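Local coordinates for protein methyl-coenzyme M reductase subunit gamma (Methanosarcina barkeri, PDB 1E6Y) that forms part of the nickel-F430 enzyme complex that releases methane from methyl-coenzyme M and coenzyme B in the last step of methanogenesis, at residues E34-T37 against A38-H42; S51-P54 against P55-E58; E141-H145 against A146-V150; V70-T73 against P74-A78. All coordinates share one frame; numbering follows the deposited sequence.

Contact 1 of 4, residues E34-T37 against A38-H42; sequences EDLT and AVLGH
A38 opens the last turn of helix 33-40 by giving its N-H to E34 O at 2.9 Å, the first of four successive i to i+4 backbone bonds. Its methyl lies over E34 O and D35 O and also touches P45 and L193. V39 follows with V39 N to D35 O at 3.0 Å. Its chi1 of -56° puts CG2 in the crowded position between backbone N and carbonyl carbon, from where this methyl lies against L36 O. L40 bonds back through its N to L36 O, and the two leucines cross obliquely, L36 CG lying 4.0 Å from L40 CD1. Beyond them L36 packs on helix 127-139 and L40 on strand 82-89. At G41 the helix stops: phi is 77°, a value that favours glycine, yet G41 N still reaches T37 O at 3.1 Å. H42 N is 4.4 Å from T37 O, too far for the direct bond of a Schellman motif, and a water bridges the gap, donating to T37 O and accepting from H42 N, both at 2.7 Å. The H42 ring has L40 O over one face, and its NE2 bonds to Y84 O. The T37 carbonyl, in the last turn, thus has two donors, G41 N and one ordered water, which joins it to H42 N where the helix ends.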
loop_
_atom_site.group_PDB
_atom_site.type_symbol
_atom_site.label_atom_id
_atom_site.label_comp_id
_atom_site.label_asym_id
_atom_site.label_seq_id
_atom_site.Cartn_x
_atom_site.Cartn_y
_atom_site.Cartn_z
ATOM N N GLU C 34 32.960 -44.155 -0.914
ATOM C CA GLU C 34 31.600 -44.667 -0.804
ATOM C C GLU C 34 30.932 -44.286 0.514
ATOM O O GLU C 34 29.731 -44.018 0.549
ATOM C CB GLU C 34 31.586 -46.187 -0.970
ATOM C CG GLU C 34 31.838 -46.656 -2.399
ATOM C CD GLU C 34 31.295 -48.050 -2.669
ATOM O OE1 GLU C 34 31.213 -48.865 -1.724
ATOM O OE2 GLU C 34 30.943 -48.330 -3.834
ATOM N N ASP C 35 31.709 -44.269 1.595
ATOM C CA ASP C 35 31.189 -43.862 2.898
ATOM C C ASP C 35 30.866 -42.376 2.932
ATOM O O ASP C 35 29.878 -41.967 3.539
ATOM C CB ASP C 35 32.190 -44.195 4.010
ATOM C CG ASP C 35 32.077 -45.630 4.490
ATOM O OD1 ASP C 35 31.140 -46.343 4.067
ATOM O OD2 ASP C 35 32.924 -46.041 5.308
ATOM N N LEU C 36 31.702 -41.575 2.276
ATOM C CA LEU C 36 31.445 -40.144 2.133
ATOM C C LEU C 36 30.152 -39.904 1.355
ATOM O O LEU C 36 29.304 -39.117 1.772
ATOM C CB LEU C 36 32.616 -39.463 1.417
ATOM C CG LEU C 36 32.504 -37.949 1.210
ATOM C CD1 LEU C 36 32.477 -37.229 2.552
ATOM C CD2 LEU C 36 33.672 -37.469 0.371
ATOM N N THR C 37 29.987 -40.621 0.247
ATOM C CA THR C 37 28.770 -40.535 -0.552
ATOM C C THR C 37 27.551 -40.982 0.252
ATOM O O THR C 37 26.476 -40.399 0.131
ATOM C CB THR C 37 28.890 -41.392 -1.827
ATOM O OG1 THR C 37 29.968 -40.896 -2.628
ATOM C CG2 THR C 37 27.604 -41.343 -2.644
ATOM N N ALA C 38 27.751 -41.970 1.122
ATOM C CA ALA C 38 26.674 -42.502 1.950
ATOM C C ALA C 38 26.179 -41.484 2.971
ATOM O O ALA C 38 24.976 -41.272 3.101
ATOM C CB ALA C 38 27.135 -43.769 2.656
ATOM N N VAL C 39 27.105 -40.836 3.675
ATOM C CA VAL C 39 26.730 -39.867 4.704
ATOM C C VAL C 39 26.116 -38.596 4.110
ATOM O O VAL C 39 25.269 -37.959 4.736
ATOM C CB VAL C 39 27.935 -39.479 5.604
ATOM C CG1 VAL C 39 28.540 -40.722 6.235
ATOM C CG2 VAL C 39 28.981 -38.727 4.805
ATOM N N LEU C 40 26.508 -38.262 2.883
ATOM C CA LEU C 40 25.982 -37.078 2.208
ATOM C C LEU C 40 24.547 -37.293 1.718
ATOM O O LEU C 40 23.733 -36.365 1.731
ATOM C CB LEU C 40 26.893 -36.691 1.039
ATOM C CG LEU C 40 28.273 -36.162 1.441
ATOM C CD1 LEU C 40 29.144 -36.000 0.211
ATOM C CD2 LEU C 40 28.128 -34.841 2.176
ATOM N N GLY C 41 24.255 -38.510 1.268
ATOM C CA GLY C 41 22.882 -38.913 1.016
ATOM C C GLY C 41 22.232 -38.398 -0.258
ATOM O O GLY C 41 21.010 -38.440 -0.380
ATOM N N HIS C 42 23.037 -37.982 -1.233
ATOM C CA HIS C 42 22.507 -37.416 -2.476
ATOM C C HIS C 42 22.348 -38.451 -3.589
ATOM O O HIS C 42 21.662 -38.201 -4.580
ATOM C CB HIS C 42 23.407 -36.281 -2.968
ATOM C CG HIS C 42 23.698 -35.247 -1.928
ATOM N ND1 HIS C 42 22.705 -34.592 -1.233
ATOM C CD2 HIS C 42 24.871 -34.777 -1.442
ATOM C CE1 HIS C 42 23.254 -33.765 -0.361
ATOM N NE2 HIS C 42 24.567 -33.858 -0.469
HETATM O O HOH W 1 25.638 -38.599 -1.696
#

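Contact 2 of 4, residues S51-P54 against P55-E58; sequences STHP and PLAE
The P54 and P55 rings meet side by side, with P54 CB 3.5 Å from P55 CD, and the leucine methyl L56 CD2 comes to 4.2 Å from H53 CE1. That methyl reaches the imidazole obliquely. E58 makes a looser touch: its chain, extended beyond CG, carries OE1 to 4.0 Å from P54 CB. What places the imidazole is a bond inside the first segment. Its chi1 of 62° sets CG between the backbone N and the carbonyl carbon, turning the ring forward along the chain, and H53 ND1 gives its proton to P54 O at 2.7 Å. The acceptor lies only 9° from the ring plane and the N-H...O angle is 156°, so the bond is short and fairly straight.

This is the entry to the short helix 56-59. P55 sits at the N-cap, and its carbonyl accepts from E58 N at 2.9 Å, the first turn of the helix. With ND1 as a donor to P54 O, the H53 ring is fixed against the chain just before that helix begins.

Further out, H53 NE2 is held by R126 NH2 on strand 121-126; with ND1 donating, NE2 is probably the acceptor of this bond and the ring probably neutral. M59 packs on both H53 and P54. The beta subunit also packs here, G399 of that chain on H53 and its A398 on L56.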
loop_
_atom_site.group_PDB
_atom_site.type_symbol
_atom_site.label_atom_id
_atom_site.label_comp_id
_atom_site.label_asym_id
_atom_site.label_seq_id
_atom_site.Cartn_x
_atom_site.Cartn_y
_atom_site.Cartn_z
ATOM N N SER C 51 22.697 -35.320 -13.163
ATOM C CA SER C 51 22.932 -34.017 -13.760
ATOM C C SER C 51 21.695 -33.133 -13.665
ATOM O O SER C 51 20.573 -33.631 -13.557
ATOM C CB SER C 51 23.349 -34.181 -15.222
ATOM O OG SER C 51 22.311 -34.769 -15.984
ATOM N N THR C 52 21.910 -31.820 -13.655
ATOM C CA THR C 52 20.812 -30.866 -13.732
ATOM C C THR C 52 20.719 -30.238 -15.126
ATOM O O THR C 52 19.665 -29.747 -15.523
ATOM C CB THR C 52 20.948 -29.760 -12.650
ATOM O OG1 THR C 52 19.767 -28.950 -12.645
ATOM C CG2 THR C 52 22.166 -28.882 -12.911
ATOM N N HIS C 53 21.820 -30.298 -15.873
ATOM C CA HIS C 53 21.834 -29.919 -17.285
ATOM C C HIS C 53 22.920 -30.714 -18.011
ATOM O O HIS C 53 23.755 -31.352 -17.368
ATOM C CB HIS C 53 22.070 -28.405 -17.440
ATOM C CG HIS C 53 23.387 -27.928 -16.909
ATOM N ND1 HIS C 53 24.582 -28.172 -17.552
ATOM C CD2 HIS C 53 23.686 -27.142 -15.848
ATOM C CE1 HIS C 53 25.558 -27.553 -16.913
ATOM N NE2 HIS C 53 25.042 -26.920 -15.876
ATOM N N PRO C 54 22.883 -30.748 -19.357
ATOM C CA PRO C 54 23.879 -31.501 -20.129
ATOM C C PRO C 54 25.302 -30.999 -19.884
ATOM O O PRO C 54 25.502 -29.862 -19.447
ATOM C CB PRO C 54 23.451 -31.285 -21.583
ATOM C CG PRO C 54 21.998 -30.960 -21.503
ATOM C CD PRO C 54 21.858 -30.154 -20.238
ATOM N N PRO C 55 26.311 -31.846 -20.139
ATOM C CA PRO C 55 27.709 -31.415 -20.047
ATOM C C PRO C 55 27.984 -30.182 -20.908
ATOM O O PRO C 55 27.379 -30.009 -21.969
ATOM C CB PRO C 55 28.492 -32.633 -20.534
ATOM C CG PRO C 55 27.581 -33.786 -20.253
ATOM C CD PRO C 55 26.211 -33.258 -20.553
ATOM N N LEU C 56 28.845 -29.300 -20.407
ATOM C CA LEU C 56 29.199 -28.075 -21.118
ATOM C C LEU C 56 29.708 -28.378 -22.524
ATOM O O LEU C 56 29.379 -27.670 -23.474
ATOM C CB LEU C 56 30.268 -27.300 -20.342
ATOM C CG LEU C 56 29.889 -26.789 -18.952
ATOM C CD1 LEU C 56 31.085 -26.096 -18.330
ATOM C CD2 LEU C 56 28.714 -25.829 -19.050
ATOM N N ALA C 57 30.458 -29.471 -22.653
ATOM C CA ALA C 57 31.037 -29.877 -23.929
ATOM C C ALA C 57 29.970 -30.337 -24.918
ATOM O O ALA C 57 30.170 -30.268 -26.131
ATOM C CB ALA C 57 32.057 -30.986 -23.710
ATOM N N GLU C 58 28.830 -30.785 -24.401
ATOM C CA GLU C 58 27.739 -31.240 -25.258
ATOM C C GLU C 58 26.885 -30.096 -25.794
ATOM O O GLU C 58 26.609 -30.031 -26.992
ATOM C CB GLU C 58 26.842 -32.239 -24.522
ATOM C CG GLU C 58 25.670 -32.732 -25.372
ATOM C CD GLU C 58 24.863 -33.837 -24.717
ATOM O OE1 GLU C 58 25.211 -34.265 -23.596
ATOM O OE2 GLU C 58 23.886 -34.296 -25.344
#

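Contact 3 of 4, residues E141-H145 against A146-V150; sequences EITDH and ALAGV
D144 carries its carboxylate back to the amides of A146 and L147 with CG anti to the backbone N (chi1 178°), so that OD2 is the atom that meets them. The bond from L147 N to D144 OD2 is 2.9 Å long with an N-H...O angle of 160°, and it meets OD2 on the anti side, near the carboxylate plane. The one from A146 N, at 3.1 Å, is more bent and comes from above that plane. One oxygen thus takes two N-H groups from different directions, while L147 CG leans on the same oxygen at 3.6 Å.

The bond to A146 N makes this an Asx turn. The i+4 bond from A148 N to D144 O, 2.8 Å but weak because it is bent, completes the Asx motif that leads the chain from the loop after helix 127-139 into strand 148-150, within this chain an outermost strand of the four-stranded antiparallel sheet. The other carboxylate oxygen, OD1, is held by M203 N, so both oxygens of this buried group have partners. Replacing D144 with an alanine would probably leave A146 N and L147 N without their common acceptor and M203 N without OD1, and free the turn to shift.

Just before the aspartate, T143 CG2 lies 3.4 Å above one face of the H145 ring, offset toward its rim, and also touches A148 CB at 4.0 Å. A water in the plane of that ring bridges H145 ND1 to A148 O, donating to the carbonyl. The other ring nitrogen, NE2, bonds to M138 O, and R175 NE supplies a second donor to A148 O.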
loop_
_atom_site.group_PDB
_atom_site.type_symbol
_atom_site.label_atom_id
_atom_site.label_comp_id
_atom_site.label_asym_id
_atom_site.label_seq_id
_atom_site.Cartn_x
_atom_site.Cartn_y
_atom_site.Cartn_z
ATOM N N GLU C 141 41.578 -31.901 10.697
ATOM C CA GLU C 141 41.367 -31.408 12.051
ATOM C C GLU C 141 40.242 -30.382 12.161
ATOM O O GLU C 141 39.785 -30.086 13.266
ATOM C CB GLU C 141 42.664 -30.800 12.589
ATOM C CG GLU C 141 43.147 -29.588 11.808
ATOM C CD GLU C 141 44.389 -28.966 12.402
ATOM O OE1 GLU C 141 45.410 -28.884 11.691
ATOM O OE2 GLU C 141 44.346 -28.551 13.577
ATOM N N ILE C 142 39.793 -29.848 11.025
ATOM C CA ILE C 142 38.709 -28.867 11.020
ATOM C C ILE C 142 37.428 -29.461 11.615
ATOM O O ILE C 142 36.593 -28.737 12.153
ATOM C CB ILE C 142 38.435 -28.327 9.584
ATOM C CG1 ILE C 142 37.520 -27.096 9.646
ATOM C CG2 ILE C 142 37.810 -29.410 8.715
ATOM C CD1 ILE C 142 37.575 -26.222 8.409
ATOM N N THR C 143 37.338 -30.788 11.626
ATOM C CA THR C 143 36.197 -31.461 12.231
ATOM C C THR C 143 36.616 -32.458 13.307
ATOM O O THR C 143 37.466 -33.322 13.072
ATOM C CB THR C 143 35.360 -32.209 11.174
ATOM O OG1 THR C 143 34.942 -31.293 10.155
ATOM C CG2 THR C 143 34.128 -32.829 11.813
ATOM N N ASP C 144 36.086 -32.268 14.512
ATOM C CA ASP C 144 35.990 -33.359 15.472
ATOM C C ASP C 144 34.572 -33.907 15.419
ATOM O O ASP C 144 33.609 -33.155 15.562
ATOM C CB ASP C 144 36.289 -32.877 16.887
ATOM C CG ASP C 144 36.139 -33.986 17.913
ATOM O OD1 ASP C 144 37.008 -34.879 17.944
ATOM O OD2 ASP C 144 35.106 -34.021 18.611
ATOM N N HIS C 145 34.447 -35.221 15.273
ATOM C CA HIS C 145 33.148 -35.820 15.011
ATOM C C HIS C 145 32.312 -36.117 16.250
ATOM O O HIS C 145 31.178 -36.577 16.136
ATOM C CB HIS C 145 33.314 -37.076 14.158
ATOM C CG HIS C 145 33.702 -36.784 12.745
ATOM N ND1 HIS C 145 32.823 -36.244 11.830
ATOM C CD2 HIS C 145 34.893 -36.887 12.107
ATOM C CE1 HIS C 145 33.456 -36.025 10.692
ATOM N NE2 HIS C 145 34.713 -36.403 10.833
ATOM N N ALA C 146 32.845 -35.799 17.426
ATOM C CA ALA C 146 32.042 -35.780 18.644
ATOM C C ALA C 146 31.440 -34.390 18.834
ATOM O O ALA C 146 30.235 -34.249 19.049
ATOM C CB ALA C 146 32.894 -36.148 19.853
ATOM N N LEU C 147 32.286 -33.370 18.704
ATOM C CA LEU C 147 31.879 -31.986 18.925
ATOM C C LEU C 147 31.154 -31.384 17.724
ATOM O O LEU C 147 30.512 -30.341 17.842
ATOM C CB LEU C 147 33.097 -31.129 19.281
ATOM C CG LEU C 147 33.736 -31.441 20.636
ATOM C CD1 LEU C 147 35.063 -30.726 20.752
ATOM C CD2 LEU C 147 32.802 -31.021 21.757
ATOM N N ALA C 148 31.256 -32.048 16.575
ATOM C CA ALA C 148 30.552 -31.611 15.370
ATOM C C ALA C 148 29.675 -32.732 14.822
ATOM O O ALA C 148 29.767 -33.879 15.265
ATOM C CB ALA C 148 31.553 -31.160 14.308
ATOM N N GLY C 149 28.802 -32.384 13.882
ATOM C CA GLY C 149 27.982 -33.380 13.216
ATOM C C GLY C 149 27.562 -32.916 11.835
ATOM O O GLY C 149 27.328 -31.724 11.625
ATOM N N VAL C 150 27.538 -33.840 10.879
ATOM C CA VAL C 150 27.047 -33.544 9.535
ATOM C C VAL C 150 25.522 -33.595 9.551
ATOM O O VAL C 150 24.934 -34.654 9.772
ATOM C CB VAL C 150 27.580 -34.565 8.493
ATOM C CG1 VAL C 150 27.321 -34.056 7.083
ATOM C CG2 VAL C 150 29.069 -34.805 8.703
HETATM O O HOH W 2 30.323 -35.988 13.112
#

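Contact 4 of 4, residues V70-T73 against P74-A78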
loop_
_atom_site.group_PDB
_atom_site.type_symbol
_atom_site.label_atom_id
_atom_site.label_comp_id
_atom_site.label_asym_id
_atom_site.label_seq_id
_atom_site.Cartn_x
_atom_site.Cartn_y
_atom_site.Cartn_z
ATOM N N VAL C 70 38.171 -18.373 -17.461
ATOM C CA VAL C 70 37.886 -19.081 -16.212
ATOM C C VAL C 70 37.497 -20.528 -16.491
ATOM O O VAL C 70 36.455 -20.800 -17.095
ATOM C CB VAL C 70 36.749 -18.403 -15.405
ATOM C CG1 VAL C 70 36.527 -19.142 -14.090
ATOM C CG2 VAL C 70 37.096 -16.949 -15.130
ATOM N N ALA C 71 38.343 -21.451 -16.045
ATOM C CA ALA C 71 38.112 -22.877 -16.249
ATOM C C ALA C 71 36.942 -23.366 -15.399
ATOM O O ALA C 71 36.885 -23.112 -14.195
ATOM C CB ALA C 71 39.375 -23.666 -15.909
ATOM N N ALA C 72 35.988 -24.032 -16.040
ATOM C CA ALA C 72 34.923 -24.710 -15.317
ATOM C C ALA C 72 35.505 -25.855 -14.494
ATOM O O ALA C 72 36.451 -26.518 -14.919
ATOM C CB ALA C 72 33.885 -25.240 -16.292
ATOM N N THR C 73 34.973 -26.037 -13.290
ATOM C CA THR C 73 35.316 -27.183 -12.450
ATOM C C THR C 73 34.874 -28.477 -13.135
ATOM O O THR C 73 34.020 -28.456 -14.025
ATOM C CB THR C 73 34.596 -27.099 -11.096
ATOM O OG1 THR C 73 33.181 -27.136 -11.320
ATOM C CG2 THR C 73 34.964 -25.815 -10.361
ATOM N N PRO C 74 35.386 -29.631 -12.672
ATOM C CA PRO C 74 34.909 -30.920 -13.187
ATOM C C PRO C 74 33.400 -31.122 -13.006
ATOM O O PRO C 74 32.732 -31.665 -13.885
ATOM C CB PRO C 74 35.723 -31.941 -12.394
ATOM C CG PRO C 74 36.987 -31.211 -12.059
ATOM C CD PRO C 74 36.551 -29.800 -11.781
ATOM N N GLY C 75 32.863 -30.610 -11.900
ATOM C CA GLY C 75 31.436 -30.714 -11.642
ATOM C C GLY C 75 30.580 -29.846 -12.547
ATOM O O GLY C 75 29.488 -30.248 -12.948
ATOM N N ALA C 76 31.066 -28.644 -12.851
ATOM C CA ALA C 76 30.391 -27.757 -13.795
ATOM C C ALA C 76 30.441 -28.343 -15.202
ATOM O O ALA C 76 29.429 -28.382 -15.902
ATOM C CB ALA C 76 31.042 -26.382 -13.779
ATOM N N ALA C 77 31.625 -28.812 -15.595
ATOM C CA ALA C 77 31.834 -29.426 -16.902
ATOM C C ALA C 77 30.882 -30.596 -17.110
ATOM O O ALA C 77 30.338 -30.772 -18.198
ATOM C CB ALA C 77 33.282 -29.898 -17.033
ATOM N N ALA C 78 30.632 -31.349 -16.042
ATOM C CA ALA C 78 29.772 -32.524 -16.115
ATOM C C ALA C 78 28.285 -32.187 -16.024
ATOM O O ALA C 78 27.437 -33.017 -16.358
ATOM C CB ALA C 78 30.151 -33.513 -15.021
#
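The flat group of this contact is the trans peptide joining T73 to P74. Its carbonyl oxygen, T73 O, takes A77 N, 2.9 Å away, nearly along the C=O axis with an N-H...O angle of 170°; P74 CD lies 3.4 Å from T73 CB, closer than usual carbon contact, as the linkage imposes. With chi1 at 62°, T73 OG1 stands between its own backbone N and carbonyl carbon and points into the first turn, where it accepts from A76 N at 3.0 Å and rests on A76 CB.

This marks T73 as the N-cap of helix 74-78: its hydroxyl takes the amide of A76 and its carbonyl that of A77, while P74, with no N-H to satisfy, occupies the first helical place. A72 CB packs on A76 CB, 4.0 Å away. With a valine in place of T73, the hydroxyl is gone, and A76 N would probably lose its capping partner and D129 a hydrogen bond.

D129, on helix 127-139, is the second-shell anchor: OD1 bonds to T73 OG1 and OD2 to G75 N, so one carboxylate grips both the cap and the turn it caps. R128 of the same helix packs on P74 and A78. R319 of the beta subunit packs on A72 and its G318 on A76, so the helix start touches both helix 127-139 and that chain.

In the fold
Contact 3 is the buried one, its centre about 9 Å from the chain's centre, and its main bonds run from amides to the D144 carboxylate, with one water bridge. Contact 1, partly buried, shares with it strand 82-89 as a neighbour and ends a helix, whereas contacts 2 and 4 start helices. Contact 2 lies at the surface and contact 4 is partly buried; both meet the beta subunit. These two also touch, L56 N probably hydrogen-bonding to A77 O at 3.0 Å and L56 CD1 packing on A72 CB. Prolines sit at both their helix starts, but contact 4 caps with a hydroxyl and contact 2 has no side-chain cap. Helix 127-139 borders contacts 1, 3 and 4.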